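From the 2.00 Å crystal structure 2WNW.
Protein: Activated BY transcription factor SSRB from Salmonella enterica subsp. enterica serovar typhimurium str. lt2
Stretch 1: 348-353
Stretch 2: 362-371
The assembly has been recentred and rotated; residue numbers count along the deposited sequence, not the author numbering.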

# COMPACT_ATOMS: atom_id res chain seq x y z
N CYS A 348 27.72 13.39 -1.23
CA CYS A 348 26.56 12.76 -0.60
C CYS A 348 26.94 12.15 0.74
O CYS A 348 28.12 11.94 1.03
CB CYS A 348 26.01 11.62 -1.48
SG CYS A 348 25.45 12.08 -3.14
N GLU A 349 25.94 11.86 1.56
CA GLU A 349 26.22 11.23 2.85
C GLU A 349 26.30 9.72 2.60
O GLU A 349 25.77 9.21 1.61
CB GLU A 349 25.08 11.52 3.83
CG GLU A 349 25.37 11.09 5.26
CD GLU A 349 24.18 11.27 6.18
OE1 GLU A 349 23.25 10.44 6.14
OE2 GLU A 349 24.17 12.27 6.94
N ALA A 350 27.00 9.01 3.49
CA ALA A 350 27.12 7.56 3.42
C ALA A 350 26.87 7.14 4.87
O ALA A 350 27.19 7.89 5.80
CB ALA A 350 28.52 7.13 2.97
N PRO A 351 26.28 5.95 5.09
CA PRO A 351 26.01 5.51 6.47
C PRO A 351 27.22 5.59 7.39
O PRO A 351 27.08 5.80 8.59
CB PRO A 351 25.49 4.09 6.28
CG PRO A 351 24.75 4.20 4.97
CD PRO A 351 25.74 4.98 4.12
N ILE A 352 28.41 5.41 6.82
CA ILE A 352 29.63 5.52 7.61
C ILE A 352 30.56 6.47 6.88
O ILE A 352 30.75 6.38 5.66
CB ILE A 352 30.35 4.15 7.79
CG1 ILE A 352 29.48 3.23 8.65
CG2 ILE A 352 31.71 4.36 8.46
CD1 ILE A 352 30.15 1.91 9.00
N GLN A 353 31.12 7.42 7.62
CA GLN A 353 32.05 8.38 7.05
C GLN A 353 33.33 8.35 7.86
O GLN A 353 33.32 8.04 9.06
CB GLN A 353 31.42 9.77 7.02
CG GLN A 353 30.37 9.90 5.91
CD GLN A 353 29.69 11.25 5.88
OE1 GLN A 353 28.79 11.52 6.68
NE2 GLN A 353 30.12 12.11 4.97
N ARG A 362 32.75 7.48 11.76
CA ARG A 362 31.46 8.01 12.21
C ARG A 362 30.27 7.27 11.59
O ARG A 362 30.22 7.08 10.37
CB ARG A 362 31.38 9.50 11.87
CG ARG A 362 30.00 10.12 11.97
CD ARG A 362 29.80 11.12 10.84
NE ARG A 362 30.90 12.07 10.75
CZ ARG A 362 31.11 12.88 9.71
NH1 ARG A 362 30.30 12.84 8.66
NH2 ARG A 362 32.14 13.72 9.71
N ARG A 363 29.32 6.87 12.43
CA ARG A 363 28.13 6.18 11.95
C ARG A 363 26.92 7.11 12.01
O ARG A 363 26.52 7.57 13.08
CB ARG A 363 27.85 4.94 12.81
CG ARG A 363 28.72 3.74 12.47
CD ARG A 363 28.48 2.60 13.43
NE ARG A 363 28.96 2.92 14.77
CZ ARG A 363 28.77 2.15 15.84
NH1 ARG A 363 28.09 1.02 15.72
NH2 ARG A 363 29.24 2.52 17.02
N ASN A 364 26.34 7.38 10.84
CA ASN A 364 25.17 8.25 10.76
C ASN A 364 23.89 7.50 11.11
O ASN A 364 23.89 6.27 11.19
CB ASN A 364 25.08 8.86 9.36
CG ASN A 364 26.20 9.84 9.09
OD1 ASN A 364 26.41 10.79 9.85
ND2 ASN A 364 26.94 9.62 8.00
N HIS A 365 22.80 8.23 11.30
CA HIS A 365 21.52 7.61 11.64
C HIS A 365 21.14 6.51 10.65
O HIS A 365 20.60 5.47 11.03
CB HIS A 365 20.40 8.66 11.68
CG HIS A 365 20.35 9.45 12.96
ND1 HIS A 365 21.48 9.81 13.66
CD2 HIS A 365 19.31 9.98 13.64
CE1 HIS A 365 21.14 10.53 14.71
NE2 HIS A 365 19.82 10.65 14.72
N SER A 366 21.40 6.75 9.37
CA SER A 366 21.07 5.78 8.33
C SER A 366 21.68 4.40 8.58
O SER A 366 21.07 3.39 8.26
CB SER A 366 21.50 6.31 6.96
OG SER A 366 22.90 6.55 6.94
N TRP A 367 22.88 4.36 9.14
CA TRP A 367 23.53 3.08 9.42
C TRP A 367 22.65 2.26 10.37
O TRP A 367 22.45 1.06 10.16
CB TRP A 367 24.91 3.29 10.04
CG TRP A 367 25.72 2.02 10.16
CD1 TRP A 367 26.46 1.42 9.18
CD2 TRP A 367 25.84 1.18 11.32
NE1 TRP A 367 27.04 0.26 9.65
CE2 TRP A 367 26.67 0.09 10.96
CE3 TRP A 367 25.32 1.23 12.62
CZ2 TRP A 367 26.99 -0.94 11.86
CZ3 TRP A 367 25.64 0.21 13.52
CH2 TRP A 367 26.47 -0.86 13.13
N TYR A 368 22.13 2.90 11.41
CA TYR A 368 21.28 2.20 12.37
C TYR A 368 19.92 1.86 11.76
O TYR A 368 19.34 0.83 12.07
CB TYR A 368 21.08 3.03 13.64
CG TYR A 368 22.38 3.36 14.35
CD1 TYR A 368 23.03 4.57 14.12
CD2 TYR A 368 22.98 2.43 15.20
CE1 TYR A 368 24.24 4.86 14.73
CE2 TYR A 368 24.20 2.71 15.81
CZ TYR A 368 24.82 3.92 15.57
OH TYR A 368 26.04 4.19 16.16
N GLY A 369 19.43 2.74 10.88
CA GLY A 369 18.16 2.50 10.23
C GLY A 369 18.24 1.24 9.38
O GLY A 369 17.36 0.38 9.44
N ILE A 370 19.28 1.13 8.57
CA ILE A 370 19.47 -0.04 7.73
C ILE A 370 19.60 -1.26 8.64
O ILE A 370 19.11 -2.34 8.33
CB ILE A 370 20.75 0.10 6.87
CG1 ILE A 370 20.58 1.26 5.88
CG2 ILE A 370 21.04 -1.20 6.14
CD1 ILE A 370 21.85 1.59 5.12
N GLY A 371 20.26 -1.06 9.78
CA GLY A 371 20.47 -2.13 10.74
C GLY A 371 19.22 -2.82 11.26
O GLY A 371 19.25 -4.02 11.54
O HOH W 1 21.85 9.46 8.38
O HOH W 2 23.66 8.00 4.91

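The two stretches run antiparallel where they meet as strands. Gln 353 and Arg 362 form the hydrogen-bonded pair, with Gln 353 N to Arg 362 O at 2.9 Å and Arg 362 N to Gln 353 O at 2.8 Å; Ile 352 and Arg 363 form the adjacent non-hydrogen-bonded pair. The ladder continues past the strand, as Asn 364 N donates to Pro 351 O at 2.8 Å.

Asn 364 then turns its side chain toward stretch 1. With chi1 at -68° (m), its ND2 reaches two acceptors, Ala 350 O at 2.8 Å and Gln 353 OE1 at 3.0 Å, so the amide is held by both backbone and side chain. Gln 353 (m, t, then chi3 of -79°) presents OE1 to that amide, while its NE2 is bonded elsewhere in the structure. The same OE1 receives a weak bond from Arg 362 NH1, 2.8 Å long but bent to 117°. Arg 362 starts t, passes through an off-well chi2 of -142° and bends at chi3 (m), which brings its guanidinium back with one face over Gln 353 CB.

On the face shared by Ile 352 and Arg 363, Ile 352 (m, t) places CG1 3.6 Å from Trp 367 CD1, whereas the end of the Arg 363 side chain leads away. The helix that follows supplies Trp 367 (chi1 t, chi2 82°), whose ring has Pro 351 CB at its edge, near the ring plane. Pro 351 CG also meets Ile 370 CD1 at 3.9 Å, extending the apolar contact by one helical turn.

The extended Glu 349 (t, t) carries its carboxylate to the start of the helix, where two waters mediate: water 1 joins Glu 349 OE1 to Ser 366 N, and water 2 joins it to Ser 366 OG, whose p rotamer places the hydroxyl 3.3 Å from Pro 351 CA.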